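Local coordinates for protein Peptide:N-glycosidase F (Elizabethkingia meningoseptica, PDB 3PMS) that hydrolyses the amide link between asparagine and the innermost N-acetylglucosamine of N-linked glycans, releasing the intact glycan and leaving aspartate in its place, at residues Y69-N72 with E77-E80; T104-L109 with Y186-I191; V149-Y154 with F276-K281; H215-A218 with T224-H227. All coordinates share one frame; numbering follows the deposited sequence.

Contact 1 (Y69-N72 with E77-E80)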
loop_
_atom_site.group_PDB
_atom_site.type_symbol
_atom_site.label_atom_id
_atom_site.label_comp_id
_atom_site.label_asym_id
_atom_site.label_seq_id
_atom_site.Cartn_x
_atom_site.Cartn_y
_atom_site.Cartn_z
ATOM N N TYR A 69 -5.664 2.459 -6.017
ATOM C CA TYR A 69 -6.692 1.416 -5.706
ATOM C C TYR A 69 -7.264 0.787 -7.008
ATOM O O TYR A 69 -7.264 1.448 -8.072
ATOM C CB TYR A 69 -7.881 1.946 -4.909
ATOM C CG TYR A 69 -7.604 2.634 -3.608
ATOM C CD1 TYR A 69 -7.192 3.960 -3.588
ATOM C CD2 TYR A 69 -7.906 2.033 -2.426
ATOM C CE1 TYR A 69 -6.983 4.616 -2.391
ATOM C CE2 TYR A 69 -7.701 2.652 -1.218
ATOM C CZ TYR A 69 -7.310 3.977 -1.219
ATOM O OH TYR A 69 -7.223 4.658 -0.017
ATOM N N VAL A 70 -7.740 -0.468 -6.872
ATOM C CA VAL A 70 -8.553 -1.195 -7.870
ATOM C C VAL A 70 -9.881 -1.430 -7.234
ATOM O O VAL A 70 -9.978 -1.727 -6.009
ATOM C CB VAL A 70 -7.892 -2.486 -8.375
ATOM C CG1 VAL A 70 -7.727 -3.534 -7.253
ATOM C CG2 VAL A 70 -8.691 -3.063 -9.547
ATOM N N LYS A 71 -10.929 -1.299 -8.034
ATOM C CA LYS A 71 -12.297 -1.554 -7.549
ATOM C C LYS A 71 -12.722 -2.972 -7.779
ATOM O O LYS A 71 -12.624 -3.457 -8.889
ATOM C CB LYS A 71 -13.326 -0.632 -8.205
ATOM C CG LYS A 71 -14.721 -0.747 -7.598
ATOM C CD LYS A 71 -15.730 0.189 -8.204
ATOM C CE LYS A 71 -15.613 1.571 -7.621
ATOM N NZ LYS A 71 -16.566 2.497 -8.378
ATOM N N ASN A 72 -13.244 -3.637 -6.748
ATOM C CA ASN A 72 -13.896 -4.937 -6.858
ATOM C C ASN A 72 -15.257 -4.739 -7.580
ATOM O O ASN A 72 -16.063 -3.919 -7.162
ATOM C CB ASN A 72 -14.086 -5.497 -5.445
ATOM C CG ASN A 72 -14.801 -6.823 -5.437
ATOM O OD1 ASN A 72 -15.809 -6.990 -6.151
ATOM N ND2 ASN A 72 -14.381 -7.723 -4.512
ATOM N N GLU A 77 -16.041 -2.139 -3.640
ATOM C CA GLU A 77 -15.044 -1.668 -2.677
ATOM C C GLU A 77 -13.706 -1.398 -3.406
ATOM O O GLU A 77 -13.302 -2.159 -4.274
ATOM C CB GLU A 77 -14.777 -2.709 -1.576
ATOM C CG GLU A 77 -13.991 -2.208 -0.427
ATOM C CD GLU A 77 -13.924 -3.194 0.742
ATOM O OE1 GLU A 77 -13.514 -2.747 1.828
ATOM O OE2 GLU A 77 -14.272 -4.384 0.584
ATOM N N TRP A 78 -13.046 -0.357 -2.951
ATOM C CA TRP A 78 -11.689 0.026 -3.410
ATOM C C TRP A 78 -10.684 -0.746 -2.582
ATOM O O TRP A 78 -10.750 -0.708 -1.355
ATOM C CB TRP A 78 -11.474 1.510 -3.279
ATOM C CG TRP A 78 -12.284 2.337 -4.233
ATOM C CD1 TRP A 78 -13.277 3.181 -3.887
ATOM C CD2 TRP A 78 -12.070 2.517 -5.635
ATOM N NE1 TRP A 78 -13.690 3.897 -4.991
ATOM C CE2 TRP A 78 -12.947 3.518 -6.074
ATOM C CE3 TRP A 78 -11.209 1.935 -6.575
ATOM C CZ2 TRP A 78 -13.019 3.906 -7.424
ATOM C CZ3 TRP A 78 -11.212 2.375 -7.882
ATOM C CH2 TRP A 78 -12.134 3.342 -8.300
ATOM N N TYR A 79 -9.726 -1.376 -3.270
ATOM C CA TYR A 79 -8.596 -2.082 -2.636
ATOM C C TYR A 79 -7.309 -1.353 -2.948
ATOM O O TYR A 79 -6.932 -1.196 -4.123
ATOM C CB TYR A 79 -8.473 -3.486 -3.172
ATOM C CG TYR A 79 -9.591 -4.483 -2.881
ATOM C CD1 TYR A 79 -9.456 -5.716 -3.420
ATOM C CD2 TYR A 79 -10.775 -4.166 -2.236
ATOM C CE1 TYR A 79 -10.428 -6.732 -3.209
ATOM C CE2 TYR A 79 -11.747 -5.159 -2.058
ATOM C CZ TYR A 79 -11.565 -6.405 -2.610
ATOM O OH TYR A 79 -12.574 -7.369 -2.355
ATOM N N GLU A 80 -6.563 -1.053 -1.899
ATOM C CA GLU A 80 -5.267 -0.364 -2.099
ATOM C C GLU A 80 -4.245 -1.337 -2.646
ATOM O O GLU A 80 -3.902 -2.317 -1.967
ATOM C CB GLU A 80 -4.780 0.231 -0.767
ATOM C CG GLU A 80 -3.388 0.905 -0.841
ATOM C CD GLU A 80 -2.875 1.357 0.494
ATOM O OE1 GLU A 80 -3.009 0.631 1.506
ATOM O OE2 GLU A 80 -2.392 2.496 0.528
#
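K71 lies across the indole of W78, and its side chain shows how a long aliphatic chain can roof an aromatic neighbour. CB stands over the CE3–CZ3 side of the six-membered ring, 3.7 Å from W78 CZ3, on the face that CE also covers, while CG stands near the carbonyl oxygen of E77. With CG anti to the backbone N (chi1 -173°), the chain then bends at chi3 and brings CE over the ring. CE is 3.8 Å from the six-membered centroid, a CH-pi contact, and NZ passes on to a salt bridge with E115. These residues belong to the antiparallel hairpin of strands 65-71 and 78-85, in one sheet of the first jelly roll. Its V70–Y79 pair is hydrogen-bonded both ways, V70 N to Y79 O and, more nearly straight, Y79 N to V70 O at 2.8 Å. N72 N continues the bonding to E77 O. On the face that carries V70 and Y79, the tyrosine ring stretches toward the turn, where N72 ND2 donates to Y79 OH at 2.8 Å, with the hydroxyl lying in the amide plane. On the other face, Y69 CD2 rests 3.7 Å from W78 CB, and the Y69 ring lies oblique to the five-membered ring of W78, planes 65° apart.

Contact 2 (T104-L109 with Y186-I191)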
loop_
_atom_site.group_PDB
_atom_site.type_symbol
_atom_site.label_atom_id
_atom_site.label_comp_id
_atom_site.label_asym_id
_atom_site.label_seq_id
_atom_site.Cartn_x
_atom_site.Cartn_y
_atom_site.Cartn_z
ATOM N N THR A 104 0.942 -8.125 -8.592
ATOM C CA THR A 104 0.558 -9.484 -9.050
ATOM C C THR A 104 -0.543 -10.046 -8.159
ATOM O O THR A 104 -1.475 -10.716 -8.624
ATOM C CB THR A 104 1.719 -10.436 -9.108
ATOM O OG1 THR A 104 2.869 -9.825 -9.670
ATOM C CG2 THR A 104 1.370 -11.736 -9.854
ATOM N N ASP A 105 -0.469 -9.788 -6.859
ATOM C CA ASP A 105 -1.509 -10.258 -5.954
ATOM C C ASP A 105 -2.910 -9.904 -6.331
ATOM O O ASP A 105 -3.870 -10.568 -5.900
ATOM C CB ASP A 105 -1.251 -9.764 -4.543
ATOM C CG ASP A 105 0.026 -10.393 -3.891
ATOM O OD1 ASP A 105 0.582 -11.440 -4.349
ATOM O OD2 ASP A 105 0.528 -9.771 -2.931
ATOM N N PHE A 106 -3.079 -8.787 -7.081
ATOM C CA PHE A 106 -4.378 -8.370 -7.541
ATOM C C PHE A 106 -4.733 -8.746 -8.970
ATOM O O PHE A 106 -5.686 -8.197 -9.531
ATOM C CB PHE A 106 -4.452 -6.843 -7.351
ATOM C CG PHE A 106 -4.324 -6.411 -5.904
ATOM C CD1 PHE A 106 -5.430 -6.448 -5.081
ATOM C CD2 PHE A 106 -3.148 -5.994 -5.378
ATOM C CE1 PHE A 106 -5.285 -6.118 -3.735
ATOM C CE2 PHE A 106 -3.019 -5.653 -3.999
ATOM C CZ PHE A 106 -4.089 -5.683 -3.225
ATOM N N LYS A 107 -4.007 -9.692 -9.544
ATOM C CA LYS A 107 -4.218 -10.041 -10.966
ATOM C C LYS A 107 -5.686 -10.443 -11.160
ATOM O O LYS A 107 -6.235 -10.238 -12.257
ATOM C CB LYS A 107 -3.219 -11.095 -11.438
ATOM C CG LYS A 107 -3.244 -12.427 -10.694
ATOM C CD LYS A 107 -2.248 -13.409 -11.259
ATOM C CE LYS A 107 -1.973 -14.568 -10.334
ATOM N NZ LYS A 107 -1.075 -15.650 -10.992
ATOM N N SER A 108 -6.337 -11.088 -10.191
ATOM C CA SER A 108 -7.748 -11.430 -10.385
ATOM C C SER A 108 -8.717 -10.283 -10.571
ATOM O O SER A 108 -9.800 -10.418 -11.184
ATOM C CB SER A 108 -8.224 -12.302 -9.229
ATOM O OG SER A 108 -8.270 -11.638 -7.971
ATOM N N LEU A 109 -8.289 -9.111 -10.140
ATOM C CA LEU A 109 -9.064 -7.891 -10.259
ATOM C C LEU A 109 -8.584 -7.056 -11.445
ATOM O O LEU A 109 -9.264 -6.078 -11.793
ATOM C CB LEU A 109 -8.998 -7.081 -8.972
ATOM C CG LEU A 109 -9.745 -7.611 -7.763
ATOM C CD1 LEU A 109 -8.937 -8.545 -6.937
ATOM C CD2 LEU A 109 -10.315 -6.485 -6.912
ATOM N N TYR A 186 -1.490 -16.387 1.841
ATOM C CA TYR A 186 -0.568 -15.468 2.505
ATOM C C TYR A 186 -1.233 -14.094 2.662
ATOM O O TYR A 186 -2.285 -13.826 2.122
ATOM C CB TYR A 186 0.708 -15.302 1.698
ATOM C CG TYR A 186 0.566 -14.957 0.229
ATOM C CD1 TYR A 186 0.625 -13.613 -0.178
ATOM C CD2 TYR A 186 0.461 -15.903 -0.735
ATOM C CE1 TYR A 186 0.499 -13.230 -1.488
ATOM C CE2 TYR A 186 0.295 -15.536 -2.062
ATOM C CZ TYR A 186 0.373 -14.191 -2.441
ATOM O OH TYR A 186 0.330 -13.894 -3.769
ATOM N N LEU A 187 -0.604 -13.294 3.526
ATOM C CA LEU A 187 -0.984 -11.896 3.779
ATOM C C LEU A 187 -0.054 -10.932 3.075
ATOM O O LEU A 187 1.130 -11.180 2.931
ATOM C CB LEU A 187 -0.981 -11.624 5.308
ATOM C CG LEU A 187 -1.804 -12.581 6.171
ATOM C CD1 LEU A 187 -1.487 -12.419 7.681
ATOM C CD2 LEU A 187 -3.232 -12.369 5.887
ATOM N N ARG A 188 -0.647 -9.811 2.676
ATOM C CA ARG A 188 0.057 -8.687 2.036
ATOM C C ARG A 188 -0.296 -7.444 2.824
ATOM O O ARG A 188 -1.466 -7.094 2.922
ATOM C CB ARG A 188 -0.443 -8.498 0.583
ATOM C CG ARG A 188 0.167 -7.340 -0.124
ATOM C CD ARG A 188 -0.731 -6.933 -1.326
ATOM N NE ARG A 188 -0.193 -5.804 -2.082
ATOM C CZ ARG A 188 0.595 -5.901 -3.146
ATOM N NH1 ARG A 188 1.060 -7.069 -3.560
ATOM N NH2 ARG A 188 0.899 -4.809 -3.859
ATOM N N THR A 189 0.709 -6.847 3.453
ATOM C CA THR A 189 0.502 -5.663 4.318
ATOM C C THR A 189 1.378 -4.518 3.922
ATOM O O THR A 189 2.581 -4.662 3.578
ATOM C CB THR A 189 0.766 -6.021 5.797
ATOM O OG1 THR A 189 -0.013 -7.163 6.214
ATOM C CG2 THR A 189 0.521 -4.823 6.752
ATOM N N THR A 190 0.802 -3.321 3.946
ATOM C CA THR A 190 1.503 -2.054 3.647
ATOM C C THR A 190 1.172 -1.152 4.875
ATOM O O THR A 190 0.004 -0.837 5.161
ATOM C CB THR A 190 1.021 -1.453 2.352
ATOM O OG1 THR A 190 1.074 -2.449 1.344
ATOM C CG2 THR A 190 1.896 -0.272 1.954
ATOM N N ILE A 191 2.206 -0.729 5.560
ATOM C CA ILE A 191 2.022 0.119 6.774
ATOM C C ILE A 191 3.012 1.244 6.765
ATOM O O ILE A 191 4.177 1.046 6.463
ATOM C CB ILE A 191 2.161 -0.687 8.090
ATOM C CG1 ILE A 191 2.001 0.187 9.323
ATOM C CG2 ILE A 191 3.490 -1.566 8.116
ATOM C CD1 ILE A 191 1.750 -0.674 10.585
HETATM O O HOH W 1 2.053 -8.711 -5.756
#
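D105 spreads its carboxylate between Y186 and R188, one oxygen for each, and so gives a compact example of how buried polar groups can join two domains. D105 and F106 belong to the loop between strands 99-102 and 114-120 of the first jelly roll, whereas Y186 and R188 sit on strand 184-197 of the second. The backbones stay well apart, with the CA atoms of D105 and R188 separated by 8.3 Å, and side chains span the distance. The tight part is the carboxylate. Y186 OH donates to D105 OD1 at 2.5 Å, a very short bond that reaches the oxygen from one side of the carboxylate plane. R188 NH1 meets D105 OD2 at 2.8 Å in a salt bridge from the other side, while staying within the plane of its own guanidinium group. The arginine reaches so far because its chain is extended from CG to NE, with CG anti to the backbone N (chi1 177°). R188 NH2 finds further acceptors in I81 O and D102 O, so several bonds fix the rotation of the guanidinium. The less direct link runs through one bound water, which accepts from D105 N at 3.0 Å and from R188 NH1 at 2.9 Å, tying the arginine to the loop backbone. The negative charge of D105, held in this buried setting, would be expected to be balanced largely by R188. F106 turns its ring edge to one face of the guanidinium, with CE2 3.4 Å from R188 NE.

Contact 3 (V149-Y154 with F276-K281)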
loop_
_atom_site.group_PDB
_atom_site.type_symbol
_atom_site.label_atom_id
_atom_site.label_comp_id
_atom_site.label_asym_id
_atom_site.label_seq_id
_atom_site.Cartn_x
_atom_site.Cartn_y
_atom_site.Cartn_z
ATOM N N VAL A 149 -8.785 -10.531 -0.934
ATOM C CA VAL A 149 -9.740 -9.672 -0.235
ATOM C C VAL A 149 -9.022 -8.910 0.891
ATOM O O VAL A 149 -8.070 -9.406 1.470
ATOM C CB VAL A 149 -10.946 -10.446 0.330
ATOM C CG1 VAL A 149 -11.905 -10.886 -0.817
ATOM C CG2 VAL A 149 -10.539 -11.499 1.294
ATOM N N PRO A 150 -9.497 -7.716 1.224
ATOM C CA PRO A 150 -8.944 -6.998 2.349
ATOM C C PRO A 150 -9.352 -7.588 3.689
ATOM O O PRO A 150 -10.519 -7.977 3.910
ATOM C CB PRO A 150 -9.535 -5.585 2.213
ATOM C CG PRO A 150 -10.781 -5.762 1.445
ATOM C CD PRO A 150 -10.395 -6.856 0.449
ATOM N N VAL A 151 -8.393 -7.566 4.585
ATOM C CA VAL A 151 -8.619 -7.866 5.990
ATOM C C VAL A 151 -8.883 -6.576 6.795
ATOM O O VAL A 151 -9.918 -6.421 7.461
ATOM C CB VAL A 151 -7.462 -8.599 6.557
ATOM C CG1 VAL A 151 -7.699 -8.952 8.033
ATOM C CG2 VAL A 151 -7.156 -9.884 5.741
ATOM N N VAL A 152 -7.993 -5.588 6.636
ATOM C CA VAL A 152 -8.231 -4.234 7.167
ATOM C C VAL A 152 -7.765 -3.206 6.159
ATOM O O VAL A 152 -6.762 -3.412 5.475
ATOM C CB VAL A 152 -7.576 -3.957 8.541
ATOM C CG1 VAL A 152 -8.119 -4.918 9.655
ATOM C CG2 VAL A 152 -6.076 -4.133 8.480
ATOM N N GLN A 153 -8.397 -2.044 6.123
ATOM C CA GLN A 153 -7.897 -0.894 5.379
ATOM C C GLN A 153 -8.228 0.382 6.150
ATOM O O GLN A 153 -9.413 0.790 6.214
ATOM C CB GLN A 153 -8.512 -0.786 4.031
ATOM C CG GLN A 153 -8.100 -1.890 3.038
ATOM C CD GLN A 153 -8.485 -1.484 1.610
ATOM O OE1 GLN A 153 -7.661 -0.934 0.848
ATOM N NE2 GLN A 153 -9.713 -1.833 1.198
ATOM N N TYR A 154 -7.210 0.929 6.780
ATOM C CA TYR A 154 -7.223 2.223 7.439
ATOM C C TYR A 154 -6.177 3.080 6.736
ATOM O O TYR A 154 -5.043 3.233 7.204
ATOM C CB TYR A 154 -7.016 2.037 8.966
ATOM C CG TYR A 154 -8.017 1.129 9.620
ATOM C CD1 TYR A 154 -9.389 1.321 9.499
ATOM C CD2 TYR A 154 -7.626 -0.055 10.084
ATOM C CE1 TYR A 154 -10.307 0.381 10.109
ATOM C CE2 TYR A 154 -8.486 -0.912 10.778
ATOM C CZ TYR A 154 -9.804 -0.754 10.708
ATOM O OH TYR A 154 -10.567 -1.798 11.334
ATOM N N PHE A 276 -9.791 -18.790 10.709
ATOM C CA PHE A 276 -8.744 -18.403 11.688
ATOM C C PHE A 276 -8.812 -16.928 12.007
ATOM O O PHE A 276 -9.369 -16.154 11.251
ATOM C CB PHE A 276 -7.334 -18.750 11.174
ATOM C CG PHE A 276 -6.870 -17.958 9.962
ATOM C CD1 PHE A 276 -7.029 -18.440 8.660
ATOM C CD2 PHE A 276 -6.154 -16.772 10.103
ATOM C CE1 PHE A 276 -6.509 -17.696 7.574
ATOM C CE2 PHE A 276 -5.689 -16.066 9.014
ATOM C CZ PHE A 276 -5.918 -16.529 7.756
ATOM N N SER A 277 -8.346 -16.532 13.203
ATOM C CA SER A 277 -8.308 -15.110 13.555
ATOM C C SER A 277 -6.970 -14.498 13.210
ATOM O O SER A 277 -5.934 -15.145 13.123
ATOM C CB SER A 277 -8.586 -14.873 15.022
ATOM O OG SER A 277 -7.570 -15.456 15.785
ATOM N N TYR A 278 -7.121 -13.279 12.738
ATOM C CA TYR A 278 -6.031 -12.353 12.472
ATOM C C TYR A 278 -6.138 -11.228 13.472
ATOM O O TYR A 278 -7.219 -10.698 13.755
ATOM C CB TYR A 278 -6.258 -11.819 11.057
ATOM C CG TYR A 278 -5.475 -10.555 10.650
ATOM C CD1 TYR A 278 -5.839 -9.303 11.102
ATOM C CD2 TYR A 278 -4.463 -10.624 9.719
ATOM C CE1 TYR A 278 -5.160 -8.129 10.720
ATOM C CE2 TYR A 278 -3.756 -9.501 9.361
ATOM C CZ TYR A 278 -4.122 -8.272 9.814
ATOM O OH TYR A 278 -3.558 -7.074 9.469
ATOM N N GLU A 279 -4.970 -10.815 14.014
ATOM C CA GLU A 279 -4.926 -9.595 14.816
ATOM C C GLU A 279 -3.644 -8.842 14.462
ATOM O O GLU A 279 -2.555 -9.425 14.509
ATOM C CB GLU A 279 -4.986 -9.858 16.304
ATOM C CG GLU A 279 -5.054 -8.619 17.109
ATOM C CD GLU A 279 -5.106 -8.860 18.627
ATOM O OE1 GLU A 279 -5.055 -10.024 19.070
ATOM O OE2 GLU A 279 -5.037 -7.840 19.370
ATOM N N TYR A 280 -3.754 -7.543 14.162
ATOM C CA TYR A 280 -2.564 -6.710 14.000
ATOM C C TYR A 280 -2.303 -6.036 15.374
ATOM O O TYR A 280 -3.089 -5.216 15.831
ATOM C CB TYR A 280 -2.732 -5.632 12.881
ATOM C CG TYR A 280 -1.392 -5.180 12.347
ATOM C CD1 TYR A 280 -0.803 -5.845 11.263
ATOM C CD2 TYR A 280 -0.645 -4.166 12.933
ATOM C CE1 TYR A 280 0.429 -5.525 10.793
ATOM C CE2 TYR A 280 0.625 -3.844 12.479
ATOM C CZ TYR A 280 1.168 -4.508 11.407
ATOM O OH TYR A 280 2.408 -4.167 10.937
ATOM N N LYS A 281 -1.160 -6.339 15.957
ATOM C CA LYS A 281 -0.729 -5.821 17.263
ATOM C C LYS A 281 0.407 -4.818 17.143
ATOM O O LYS A 281 1.511 -5.124 16.700
ATOM C CB LYS A 281 -0.275 -6.960 18.183
ATOM C CG LYS A 281 -1.327 -7.988 18.473
ATOM C CD LYS A 281 -0.696 -9.002 19.493
ATOM C CE LYS A 281 -1.606 -10.120 19.878
ATOM N NZ LYS A 281 -0.781 -10.985 20.839
#
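The interior of the second jelly roll is filled from both of its sheets, and at one point V151 and V152 of strand 145-163 meet Y278 of strand 275-281 across that core. The two valines form a classic beta bulge, both facing S300 on the neighbouring strand 295-306, and the irregularity coincides with a corner of the chain at V151. As a result two consecutive residues direct their CB atoms toward the opposite sheet. V151 does most of the touching. Its CG1 branch, placed anti to the backbone N (chi1 -179°), comes down over the phenol face and stands 3.7 Å from the Y278 ring centroid. The approach is only 13° off the ring normal, a well-centred CH-pi contact. Y278 CD1 is the ring atom nearest to V151 CG1, at 3.6 Å. V152 takes the far end of the tyrosine: its CG2 lies 4.0 Å from Y278 OH, and CG1 is near CE1 at an oblique angle, more loosely placed. The hydroxyl itself makes a weak hydrogen bond to S300 OG, the residue the bulge faces, while the I176 side chain also touches Y278. No hydrogen bond joins the two segments. Cohesion here therefore rests on dispersion and the CH-pi contact of the V151 methyl, and the weak bond to S300 OG gives the buried hydroxyl a polar partner, consistent with its place between the sheets.

Contact 4 (H215-A218 with T224-H227)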
loop_
_atom_site.group_PDB
_atom_site.type_symbol
_atom_site.label_atom_id
_atom_site.label_comp_id
_atom_site.label_asym_id
_atom_site.label_seq_id
_atom_site.Cartn_x
_atom_site.Cartn_y
_atom_site.Cartn_z
ATOM N N HIS A 215 5.996 -4.333 14.835
ATOM C CA HIS A 215 4.624 -4.782 15.122
ATOM C C HIS A 215 4.453 -6.264 14.818
ATOM O O HIS A 215 5.364 -6.828 14.246
ATOM C CB HIS A 215 3.654 -3.953 14.323
ATOM C CG HIS A 215 3.868 -2.461 14.484
ATOM N ND1 HIS A 215 3.887 -1.856 15.725
ATOM C CD2 HIS A 215 4.134 -1.484 13.584
ATOM C CE1 HIS A 215 4.088 -0.555 15.568
ATOM N NE2 HIS A 215 4.286 -0.311 14.295
ATOM N N THR A 216 3.315 -6.842 15.198
ATOM C CA THR A 216 3.150 -8.286 15.093
ATOM C C THR A 216 1.766 -8.633 14.573
ATOM O O THR A 216 0.788 -8.046 14.957
ATOM C CB THR A 216 3.286 -8.845 16.484
ATOM O OG1 THR A 216 4.652 -8.753 16.905
ATOM C CG2 THR A 216 2.881 -10.336 16.522
ATOM N N ILE A 217 1.691 -9.618 13.674
ATOM C CA ILE A 217 0.423 -10.247 13.323
ATOM C C ILE A 217 0.314 -11.542 14.118
ATOM O O ILE A 217 1.212 -12.375 14.047
ATOM C CB ILE A 217 0.347 -10.558 11.816
ATOM C CG1 ILE A 217 0.186 -9.254 11.061
ATOM C CG2 ILE A 217 -0.922 -11.412 11.512
ATOM C CD1 ILE A 217 0.272 -9.354 9.534
ATOM N N ALA A 218 -0.800 -11.673 14.809
ATOM C CA ALA A 218 -1.162 -12.905 15.556
ATOM C C ALA A 218 -2.195 -13.653 14.727
ATOM O O ALA A 218 -3.148 -13.071 14.183
ATOM C CB ALA A 218 -1.705 -12.600 16.924
ATOM N N THR A 224 2.881 -14.489 15.286
ATOM C CA THR A 224 3.402 -15.283 14.152
ATOM C C THR A 224 4.394 -14.529 13.232
ATOM O O THR A 224 5.426 -15.082 12.788
ATOM C CB THR A 224 2.239 -15.878 13.380
ATOM O OG1 THR A 224 1.510 -16.690 14.274
ATOM C CG2 THR A 224 2.676 -16.784 12.209
ATOM N N PHE A 225 4.010 -13.308 12.843
ATOM C CA PHE A 225 4.806 -12.522 11.926
ATOM C C PHE A 225 5.176 -11.173 12.531
ATOM O O PHE A 225 4.341 -10.556 13.179
ATOM C CB PHE A 225 4.047 -12.261 10.619
ATOM C CG PHE A 225 3.451 -13.513 9.984
ATOM C CD1 PHE A 225 4.290 -14.442 9.389
ATOM C CD2 PHE A 225 2.095 -13.679 9.930
ATOM C CE1 PHE A 225 3.751 -15.563 8.745
ATOM C CE2 PHE A 225 1.529 -14.800 9.261
ATOM C CZ PHE A 225 2.379 -15.726 8.743
ATOM N N GLN A 226 6.426 -10.790 12.361
ATOM C CA GLN A 226 6.901 -9.465 12.846
ATOM C C GLN A 226 7.139 -8.559 11.660
ATOM O O GLN A 226 7.767 -8.954 10.655
ATOM C CB GLN A 226 8.196 -9.591 13.681
ATOM C CG GLN A 226 7.955 -10.195 15.033
ATOM C CD GLN A 226 9.214 -10.298 15.875
ATOM O OE1 GLN A 226 10.326 -9.991 15.438
ATOM N NE2 GLN A 226 9.025 -10.720 17.115
ATOM N N HIS A 227 6.720 -7.293 11.818
ATOM C CA HIS A 227 6.947 -6.225 10.843
ATOM C C HIS A 227 7.860 -5.164 11.464
ATOM O O HIS A 227 7.430 -4.420 12.323
ATOM C CB HIS A 227 5.607 -5.591 10.436
ATOM C CG HIS A 227 4.735 -6.507 9.633
ATOM N ND1 HIS A 227 3.460 -6.156 9.257
ATOM C CD2 HIS A 227 4.998 -7.706 9.038
ATOM C CE1 HIS A 227 2.957 -7.149 8.534
ATOM N NE2 HIS A 227 3.853 -8.107 8.403
#
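I217 O is gripped by two successive amides, T224 N at 3.0 Å and F225 N at 3.2 Å. This double acceptance is the mark of a classic beta bulge, here in the antiparallel hairpin formed by strands 213-219 and 222-229, at one margin of a sheet in the second jelly roll. I217 N returns a bond to F225 O, and beyond the bulge the pairing is regular: H215 and H227 bond to each other in both directions, H227 N reaching H215 O at 2.8 Å in a nearly straight bond (174°). On the face that carries H215, I217, F225 and H227, the isoleucine divides its contacts between two rings. I217 CB lies at the edge of the F225 ring, 4.0 Å from F225 CD2. The CG1 branch of I217 runs beside the backbone N (chi1 -72°) and carries CD1 to H227 CE1 at 3.6 Å, an oblique approach to the imidazole. T224, the extra residue of the bulge, lays CG2 over the centre of the F225 ring face. On the other face T216 and Q226 lie side by side, pointing the same way. H227 is held at both nitrogens from outside the hairpin, ND1 by Y280 OH and NE2 by D265 OD2, which would be expected to fix its rotation. I217 CD1 thus packs against an imidazole already set in place, while the doubled bond at I217 O keeps the strands paired through the bulge.

Overall arrangement
The four contacts form a path from the first jelly roll through the domain interface into the far sheet of the second. Contacts 1 and 2 have centres 11 Å apart and touch where F106 CZ lies 3.6 Å from E80 O. Contact 3 reaches back to contact 1 through Q153, whose amide probably bonds both E80 N and W78 O. Strand 184-197, the second half of contact 2, packs against both contact 3 and contact 4. The last two share a sheet, with K281 N 2.8 Å from T216 O. Contacts 1 and 4, about 25 Å apart between centres, do not touch. A sulfate ion, probably from crystallisation, lies about 6 Å from the Y186 side chain of contact 2.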